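Local coordinates for protein nucleoporin NUP159 (Saccharomyces cerevisiae, PDB 1XIP) that serves in the nuclear pore complex, its N-terminal beta-propeller domain promoting mRNA export by tethering the helicase Dbp5 to the pore, at residues Val135-Ser149 with Leu161-Leu175. Residues are numbered along the deposited sequence; the frame is centred on the assembly and turned at random.
Sequences VNNTLVILNSVNDLS and LAQNVTSFDVTNSQL
L148 CD1 sits over one face of the F168 ring, 3.9 Å from the ring centroid and 23° off its normal, a CH-pi contact displaced toward the rim. F168 holds its CG between its backbone N and carbonyl carbon, and its ring stands up against strand 138-143. V140 and L142 meet different ring atoms: V140 CG1 lies 3.5 Å from F168 CE1, while L142 CB approaches the CE2 side obliquely. Because CG of L142 is anti to the backbone N, its two methyls run on past the ring, CD1 to V165 and CD2 to the carbonyl oxygen of T166.

The contacts of V140, L142 and L148 with F168 join two successive blades of the propeller; L142 to V165 packs within the first. Strands 138-143 and 167-170 run antiparallel and their axes approach to 8.4 Å, too far for neighbouring strands of one sheet and consistent with packing between sheets, whereas 147-149 and 161-163 are neighbours within one blade, 4.7 Å apart; the chain changes sheets at the corner at T166. Within that blade a classic beta bulge sets L161 and A162 opposite L148. L148 O accepts two bonds, from L161 N at 2.7 Å and from A162 N, and A162 O in turn receives L148 N.

From the type I turn N143-N146, the N146 side chain reaches the end of strand 158-165: ND2 donates to V165 O at 2.7 Å, with that oxygen 32° out of the amide plane. Farther along, the N136 and N172 amides, their planes 77° apart, share only a weak bond from N172 ND2 to N136 OD1. On the side of L161 and L175, W189 of strand 184-190 extends the apolar packing. The chemistry therefore implies that the blades adhere through a hydrocarbon layer around F168, while the polar bonds, apart from the weak N172-N136 one, lie within the first blade, at its bulged strand and at V165 just before the corner.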
ATOM      1  N   VAL A 135      -3.175  -4.244 -12.384  1.00 30.81           N
ATOM      2  CA  VAL A 135      -2.655  -3.183 -13.257  1.00 31.33           C
ATOM      3  C   VAL A 135      -3.622  -2.778 -14.369  1.00 31.79           C
ATOM      4  O   VAL A 135      -4.166  -1.653 -14.345  1.00 32.65           O
ATOM      5  CB  VAL A 135      -1.166  -3.370 -13.694  1.00 31.05           C
ATOM      6  CG1 VAL A 135      -0.858  -4.803 -14.065  1.00 30.71           C
ATOM      7  CG2 VAL A 135      -0.814  -2.401 -14.800  1.00 31.36           C
ATOM      8  N   ASN A 136      -3.899  -3.663 -15.315  1.00 31.27           N
ATOM      9  CA  ASN A 136      -5.013  -3.365 -16.211  1.00 30.89           C
ATOM     10  C   ASN A 136      -6.055  -4.448 -16.116  1.00 30.76           C
ATOM     11  O   ASN A 136      -6.955  -4.384 -15.286  1.00 30.66           O
ATOM     12  CB  ASN A 136      -4.533  -3.172 -17.651  1.00 30.95           C
ATOM     13  CG  ASN A 136      -3.758  -1.888 -17.831  1.00 31.33           C
ATOM     14  OD1 ASN A 136      -4.283  -0.791 -17.614  1.00 32.09           O
ATOM     15  ND2 ASN A 136      -2.492  -2.013 -18.210  1.00 31.66           N
ATOM     16  N   ASN A 137      -5.916  -5.449 -16.971  1.00 30.86           N
ATOM     17  CA  ASN A 137      -6.737  -6.641 -16.919  1.00 31.19           C
ATOM     18  C   ASN A 137      -5.945  -7.788 -16.346  1.00 30.71           C
ATOM     19  O   ASN A 137      -6.197  -8.954 -16.662  1.00 30.99           O
ATOM     20  CB  ASN A 137      -7.236  -7.012 -18.322  1.00 31.30           C
ATOM     21  CG  ASN A 137      -8.109  -5.950 -18.916  1.00 32.51           C
ATOM     22  OD1 ASN A 137      -9.113  -5.540 -18.314  1.00 34.01           O
ATOM     23  ND2 ASN A 137      -7.724  -5.464 -20.091  1.00 34.25           N
ATOM     24  N   THR A 138      -4.963  -7.468 -15.520  1.00 30.01           N
ATOM     25  CA  THR A 138      -4.130  -8.515 -14.976  1.00 29.61           C
ATOM     26  C   THR A 138      -3.866  -8.309 -13.486  1.00 28.81           C
ATOM     27  O   THR A 138      -3.759  -7.170 -13.003  1.00 28.99           O
ATOM     28  CB  THR A 138      -2.820  -8.662 -15.788  1.00 29.50           C
ATOM     29  OG1 THR A 138      -2.003  -7.524 -15.555  1.00 32.08           O
ATOM     30  CG2 THR A 138      -3.059  -8.578 -17.301  1.00 29.76           C
ATOM     31  N   LEU A 139      -3.795  -9.427 -12.769  1.00 28.04           N
ATOM     32  CA  LEU A 139      -3.494  -9.444 -11.351  1.00 27.30           C
ATOM     33  C   LEU A 139      -2.134  -9.992 -11.156  1.00 26.70           C
ATOM     34  O   LEU A 139      -1.882 -11.124 -11.533  1.00 26.80           O
ATOM     35  CB  LEU A 139      -4.467 -10.348 -10.618  1.00 27.33           C
ATOM     36  CG  LEU A 139      -5.518  -9.643  -9.771  1.00 27.94           C
ATOM     37  CD1 LEU A 139      -6.324 -10.678  -9.022  1.00 29.48           C
ATOM     38  CD2 LEU A 139      -4.857  -8.696  -8.815  1.00 28.11           C
ATOM     39  N   VAL A 140      -1.249  -9.198 -10.565  1.00 26.43           N
ATOM     40  CA  VAL A 140       0.092  -9.667 -10.272  1.00 26.24           C
ATOM     41  C   VAL A 140       0.143 -10.172  -8.842  1.00 26.53           C
ATOM     42  O   VAL A 140      -0.255  -9.474  -7.925  1.00 26.89           O
ATOM     43  CB  VAL A 140       1.159  -8.599 -10.508  1.00 26.04           C
ATOM     44  CG1 VAL A 140       2.549  -9.213 -10.325  1.00 26.75           C
ATOM     45  CG2 VAL A 140       1.029  -8.008 -11.903  1.00 25.04           C
ATOM     46  N   ILE A 141       0.639 -11.392  -8.666  1.00 26.53           N
ATOM     47  CA  ILE A 141       0.484 -12.111  -7.414  1.00 26.39           C
ATOM     48  C   ILE A 141       1.826 -12.580  -6.868  1.00 26.61           C
ATOM     49  O   ILE A 141       2.603 -13.242  -7.570  1.00 26.52           O
ATOM     50  CB  ILE A 141      -0.481 -13.320  -7.621  1.00 26.31           C
ATOM     51  CG1 ILE A 141      -1.909 -12.823  -7.851  1.00 25.95           C
ATOM     52  CG2 ILE A 141      -0.444 -14.258  -6.424  1.00 26.03           C
ATOM     53  CD1 ILE A 141      -2.830 -13.819  -8.491  1.00 25.95           C
ATOM     54  N   LEU A 142       2.105 -12.229  -5.616  1.00 26.62           N
ATOM     55  CA  LEU A 142       3.273 -12.759  -4.945  1.00 26.42           C
ATOM     56  C   LEU A 142       2.927 -13.838  -3.927  1.00 26.99           C
ATOM     57  O   LEU A 142       2.191 -13.609  -2.970  1.00 26.55           O
ATOM     58  CB  LEU A 142       4.118 -11.663  -4.316  1.00 26.20           C
ATOM     59  CG  LEU A 142       5.334 -12.168  -3.523  1.00 25.93           C
ATOM     60  CD1 LEU A 142       6.355 -12.894  -4.415  1.00 25.21           C
ATOM     61  CD2 LEU A 142       5.975 -11.017  -2.810  1.00 25.25           C
ATOM     62  N   ASN A 143       3.515 -15.004  -4.165  1.00 27.56           N
ATOM     63  CA  ASN A 143       3.300 -16.242  -3.442  1.00 28.23           C
ATOM     64  C   ASN A 143       3.981 -16.332  -2.075  1.00 28.62           C
ATOM     65  O   ASN A 143       4.973 -15.634  -1.805  1.00 28.61           O
ATOM     66  CB  ASN A 143       3.920 -17.338  -4.287  1.00 28.79           C
ATOM     67  CG  ASN A 143       3.100 -18.540  -4.343  1.00 29.82           C
ATOM     68  OD1 ASN A 143       2.702 -19.066  -3.317  1.00 32.91           O
ATOM     69  ND2 ASN A 143       2.833 -19.019  -5.548  1.00 32.14           N
ATOM     70  N   SER A 144       3.488 -17.247  -1.241  1.00 28.66           N
ATOM     71  CA  SER A 144       4.104 -17.550   0.056  1.00 28.42           C
ATOM     72  C   SER A 144       5.390 -18.351  -0.096  1.00 28.30           C
ATOM     73  O   SER A 144       6.113 -18.585   0.879  1.00 27.90           O
ATOM     74  CB  SER A 144       3.128 -18.310   0.952  1.00 28.48           C
ATOM     75  OG  SER A 144       3.127 -19.692   0.636  1.00 28.52           O
ATOM     76  N   VAL A 145       5.666 -18.766  -1.327  1.00 28.39           N
ATOM     77  CA  VAL A 145       6.852 -19.561  -1.648  1.00 28.48           C
ATOM     78  C   VAL A 145       7.794 -18.714  -2.515  1.00 28.68           C
ATOM     79  O   VAL A 145       8.750 -19.222  -3.121  1.00 28.37           O
ATOM     80  CB  VAL A 145       6.446 -20.922  -2.325  1.00 28.26           C
ATOM     81  CG1 VAL A 145       6.261 -20.777  -3.823  1.00 27.71           C
ATOM     82  CG2 VAL A 145       7.436 -22.033  -1.980  1.00 29.17           C
ATOM     83  N   ASN A 146       7.496 -17.411  -2.551  1.00 29.08           N
ATOM     84  CA  ASN A 146       8.273 -16.406  -3.283  1.00 29.57           C
ATOM     85  C   ASN A 146       8.229 -16.558  -4.801  1.00 30.24           C
ATOM     86  O   ASN A 146       9.266 -16.437  -5.477  1.00 31.22           O
ATOM     87  CB  ASN A 146       9.720 -16.345  -2.769  1.00 29.33           C
ATOM     88  CG  ASN A 146       9.800 -15.995  -1.299  1.00 28.94           C
ATOM     89  OD1 ASN A 146      10.309 -16.775  -0.496  1.00 28.94           O
ATOM     90  ND2 ASN A 146       9.289 -14.820  -0.933  1.00 27.94           N
ATOM     91  N   ASP A 147       7.032 -16.829  -5.329  1.00 30.46           N
ATOM     92  CA  ASP A 147       6.810 -16.983  -6.770  1.00 30.67           C
ATOM     93  C   ASP A 147       5.954 -15.834  -7.288  1.00 30.49           C
ATOM     94  O   ASP A 147       4.787 -15.708  -6.908  1.00 30.60           O
ATOM     95  CB  ASP A 147       6.074 -18.301  -7.056  1.00 31.03           C
ATOM     96  CG  ASP A 147       7.005 -19.513  -7.144  1.00 32.36           C
ATOM     97  OD1 ASP A 147       8.246 -19.343  -7.160  1.00 34.42           O
ATOM     98  OD2 ASP A 147       6.566 -20.691  -7.209  1.00 33.30           O
ATOM     99  N   LEU A 148       6.519 -14.997  -8.154  1.00 30.39           N
ATOM    100  CA  LEU A 148       5.751 -13.908  -8.766  1.00 30.29           C
ATOM    101  C   LEU A 148       5.034 -14.382 -10.022  1.00 30.77           C
ATOM    102  O   LEU A 148       5.682 -14.819 -10.980  1.00 31.20           O
ATOM    103  CB  LEU A 148       6.650 -12.720  -9.094  1.00 29.88           C
ATOM    104  CG  LEU A 148       5.909 -11.415  -9.365  1.00 28.44           C
ATOM    105  CD1 LEU A 148       5.176 -10.976  -8.127  1.00 26.79           C
ATOM    106  CD2 LEU A 148       6.872 -10.346  -9.817  1.00 27.25           C
ATOM    107  N   SER A 149       3.700 -14.288 -10.018  1.00 31.23           N
ATOM    108  CA  SER A 149       2.875 -14.805 -11.118  1.00 31.69           C
ATOM    109  C   SER A 149       1.868 -13.789 -11.641  1.00 31.84           C
ATOM    110  O   SER A 149       1.586 -12.788 -10.986  1.00 32.12           O
ATOM    111  CB  SER A 149       2.144 -16.063 -10.682  1.00 31.56           C
ATOM    112  OG  SER A 149       1.648 -15.894  -9.376  1.00 33.88           O
ATOM    113  N   LEU A 161       6.158 -15.133 -13.633  1.00 37.01           N
ATOM    114  CA  LEU A 161       6.982 -13.976 -13.957  1.00 36.14           C
ATOM    115  C   LEU A 161       8.391 -14.061 -13.408  1.00 35.88           C
ATOM    116  O   LEU A 161       9.357 -13.899 -14.152  1.00 35.98           O
ATOM    117  CB  LEU A 161       6.323 -12.684 -13.494  1.00 36.21           C
ATOM    118  CG  LEU A 161       4.973 -12.338 -14.110  1.00 35.83           C
ATOM    119  CD1 LEU A 161       4.306 -11.284 -13.270  1.00 35.43           C
ATOM    120  CD2 LEU A 161       5.125 -11.888 -15.575  1.00 35.59           C
ATOM    121  N   ALA A 162       8.514 -14.308 -12.105  1.00 35.16           N
ATOM    122  CA  ALA A 162       9.825 -14.343 -11.471  1.00 34.51           C
ATOM    123  C   ALA A 162       9.835 -15.255 -10.266  1.00 34.22           C
ATOM    124  O   ALA A 162       8.800 -15.806  -9.888  1.00 34.23           O
ATOM    125  CB  ALA A 162      10.273 -12.943 -11.086  1.00 34.40           C
ATOM    126  N   GLN A 163      11.019 -15.420  -9.677  1.00 33.86           N
ATOM    127  CA  GLN A 163      11.198 -16.244  -8.488  1.00 33.51           C
ATOM    128  C   GLN A 163      12.057 -15.544  -7.454  1.00 32.78           C
ATOM    129  O   GLN A 163      12.780 -14.587  -7.779  1.00 32.42           O
ATOM    130  CB  GLN A 163      11.866 -17.558  -8.849  1.00 33.96           C
ATOM    131  CG  GLN A 163      10.915 -18.693  -9.096  1.00 34.85           C
ATOM    132  CD  GLN A 163      11.264 -19.443 -10.350  1.00 35.34           C
ATOM    133  OE1 GLN A 163      10.594 -19.288 -11.376  1.00 36.17           O
ATOM    134  NE2 GLN A 163      12.324 -20.241 -10.291  1.00 34.35           N
ATOM    135  N   ASN A 164      11.982 -16.039  -6.215  1.00 31.77           N
ATOM    136  CA  ASN A 164      12.796 -15.543  -5.106  1.00 30.92           C
ATOM    137  C   ASN A 164      12.534 -14.088  -4.750  1.00 30.15           C
ATOM    138  O   ASN A 164      13.400 -13.415  -4.192  1.00 30.37           O
ATOM    139  CB  ASN A 164      14.282 -15.746  -5.404  1.00 31.29           C
ATOM    140  CG  ASN A 164      14.667 -17.202  -5.453  1.00 31.40           C
ATOM    141  OD1 ASN A 164      14.287 -17.982  -4.576  1.00 31.48           O
ATOM    142  ND2 ASN A 164      15.433 -17.580  -6.472  1.00 32.21           N
ATOM    143  N   VAL A 165      11.328 -13.624  -5.078  1.00 28.84           N
ATOM    144  CA  VAL A 165      10.896 -12.256  -4.867  1.00 27.46           C
ATOM    145  C   VAL A 165      10.376 -12.141  -3.438  1.00 26.92           C
ATOM    146  O   VAL A 165       9.710 -13.059  -2.961  1.00 27.08           O
ATOM    147  CB  VAL A 165       9.729 -11.905  -5.855  1.00 27.59           C
ATOM    148  CG1 VAL A 165       9.312 -10.409  -5.769  1.00 26.46           C
ATOM    149  CG2 VAL A 165      10.087 -12.298  -7.278  1.00 26.58           C
ATOM    150  N   THR A 166      10.669 -11.028  -2.758  1.00 25.62           N
ATOM    151  CA  THR A 166      10.104 -10.791  -1.427  1.00 25.07           C
ATOM    152  C   THR A 166       9.178  -9.582  -1.408  1.00 24.48           C
ATOM    153  O   THR A 166       8.318  -9.468  -0.544  1.00 23.88           O
ATOM    154  CB  THR A 166      11.190 -10.663  -0.333  1.00 24.93           C
ATOM    155  OG1 THR A 166      12.101  -9.625  -0.676  1.00 25.27           O
ATOM    156  CG2 THR A 166      12.070 -11.908  -0.295  1.00 25.99           C
ATOM    157  N   SER A 167       9.377  -8.690  -2.370  1.00 23.88           N
ATOM    158  CA  SER A 167       8.491  -7.572  -2.599  1.00 23.35           C
ATOM    159  C   SER A 167       8.488  -7.194  -4.069  1.00 22.98           C
ATOM    160  O   SER A 167       9.498  -7.279  -4.746  1.00 23.17           O
ATOM    161  CB  SER A 167       8.909  -6.356  -1.755  1.00 23.45           C
ATOM    162  OG  SER A 167       7.861  -5.390  -1.717  1.00 22.63           O
ATOM    163  N   PHE A 168       7.346  -6.757  -4.554  1.00 22.85           N
ATOM    164  CA  PHE A 168       7.256  -6.248  -5.910  1.00 22.48           C
ATOM    165  C   PHE A 168       6.386  -4.990  -5.937  1.00 22.55           C
ATOM    166  O   PHE A 168       5.649  -4.716  -5.002  1.00 22.58           O
ATOM    167  CB  PHE A 168       6.709  -7.323  -6.851  1.00 22.04           C
ATOM    168  CG  PHE A 168       5.201  -7.476  -6.793  1.00 21.52           C
ATOM    169  CD1 PHE A 168       4.382  -6.812  -7.710  1.00 21.42           C
ATOM    170  CD2 PHE A 168       4.606  -8.297  -5.835  1.00 20.59           C
ATOM    171  CE1 PHE A 168       2.990  -6.957  -7.669  1.00 21.95           C
ATOM    172  CE2 PHE A 168       3.220  -8.456  -5.785  1.00 20.21           C
ATOM    173  CZ  PHE A 168       2.408  -7.781  -6.700  1.00 21.37           C
ATOM    174  N   ASP A 169       6.488  -4.229  -7.016  1.00 23.08           N
ATOM    175  CA  ASP A 169       5.581  -3.111  -7.260  1.00 23.92           C
ATOM    176  C   ASP A 169       5.350  -3.001  -8.766  1.00 23.77           C
ATOM    177  O   ASP A 169       6.233  -3.334  -9.537  1.00 24.09           O
ATOM    178  CB  ASP A 169       6.175  -1.812  -6.694  1.00 23.73           C
ATOM    179  CG  ASP A 169       5.147  -0.700  -6.564  1.00 25.80           C
ATOM    180  OD1 ASP A 169       3.915  -0.966  -6.713  1.00 28.75           O
ATOM    181  OD2 ASP A 169       5.478   0.485  -6.308  1.00 26.37           O
ATOM    182  N   VAL A 170       4.157  -2.568  -9.177  1.00 24.16           N
ATOM    183  CA  VAL A 170       3.880  -2.281 -10.586  1.00 24.09           C
ATOM    184  C   VAL A 170       3.230  -0.945 -10.786  1.00 24.72           C
ATOM    185  O   VAL A 170       2.483  -0.455  -9.915  1.00 24.59           O
ATOM    186  CB  VAL A 170       2.904  -3.274 -11.248  1.00 24.08           C
ATOM    187  CG1 VAL A 170       3.638  -4.214 -12.178  1.00 24.85           C
ATOM    188  CG2 VAL A 170       2.054  -3.997 -10.246  1.00 22.66           C
ATOM    189  N   THR A 171       3.507  -0.365 -11.952  1.00 25.06           N
ATOM    190  CA  THR A 171       2.710   0.717 -12.497  1.00 25.81           C
ATOM    191  C   THR A 171       2.162   0.246 -13.836  1.00 26.66           C
ATOM    192  O   THR A 171       2.341  -0.907 -14.217  1.00 27.29           O
ATOM    193  CB  THR A 171       3.563   1.977 -12.705  1.00 25.92           C
ATOM    194  OG1 THR A 171       4.635   1.688 -13.627  1.00 26.27           O
ATOM    195  CG2 THR A 171       4.259   2.392 -11.407  1.00 24.85           C
ATOM    196  N   ASN A 172       1.518   1.144 -14.561  1.00 27.38           N
ATOM    197  CA  ASN A 172       1.060   0.836 -15.894  1.00 28.23           C
ATOM    198  C   ASN A 172       2.159   0.387 -16.863  1.00 28.52           C
ATOM    199  O   ASN A 172       1.872  -0.290 -17.842  1.00 28.54           O
ATOM    200  CB  ASN A 172       0.326   2.026 -16.478  1.00 28.32           C
ATOM    201  CG  ASN A 172      -0.646   1.617 -17.533  1.00 29.68           C
ATOM    202  OD1 ASN A 172      -0.313   1.584 -18.722  1.00 30.94           O
ATOM    203  ND2 ASN A 172      -1.857   1.257 -17.113  1.00 30.68           N
ATOM    204  N   SER A 173       3.410   0.760 -16.585  1.00 29.16           N
ATOM    205  CA  SER A 173       4.500   0.551 -17.546  1.00 29.31           C
ATOM    206  C   SER A 173       5.782  -0.050 -16.975  1.00 29.42           C
ATOM    207  O   SER A 173       6.691  -0.383 -17.727  1.00 29.10           O
ATOM    208  CB  SER A 173       4.811   1.854 -18.275  1.00 29.41           C
ATOM    209  OG  SER A 173       5.116   2.877 -17.353  1.00 30.42           O
ATOM    210  N   GLN A 174       5.843  -0.211 -15.652  1.00 30.01           N
ATOM    211  CA  GLN A 174       7.035  -0.750 -14.992  1.00 30.41           C
ATOM    212  C   GLN A 174       6.700  -1.837 -13.967  1.00 30.25           C
ATOM    213  O   GLN A 174       5.623  -1.825 -13.379  1.00 30.48           O
ATOM    214  CB  GLN A 174       7.780   0.385 -14.313  1.00 30.74           C
ATOM    215  CG  GLN A 174       9.233   0.122 -14.016  1.00 32.49           C
ATOM    216  CD  GLN A 174       9.869   1.298 -13.289  1.00 36.19           C
ATOM    217  OE1 GLN A 174       9.213   2.335 -13.082  1.00 37.03           O
ATOM    218  NE2 GLN A 174      11.145   1.155 -12.909  1.00 35.77           N
ATOM    219  N   LEU A 175       7.627  -2.776 -13.772  1.00 30.33           N
ATOM    220  CA  LEU A 175       7.539  -3.790 -12.710  1.00 30.45           C
ATOM    221  C   LEU A 175       8.880  -3.909 -12.002  1.00 30.21           C
ATOM    222  O   LEU A 175       9.896  -4.248 -12.623  1.00 30.52           O
ATOM    223  CB  LEU A 175       7.114  -5.162 -13.274  1.00 30.58           C
ATOM    224  CG  LEU A 175       6.963  -6.459 -12.423  1.00 31.22           C
ATOM    225  CD1 LEU A 175       7.081  -6.290 -10.930  1.00 32.88           C
ATOM    226  CD2 LEU A 175       5.639  -7.145 -12.726  1.00 31.71           C
TER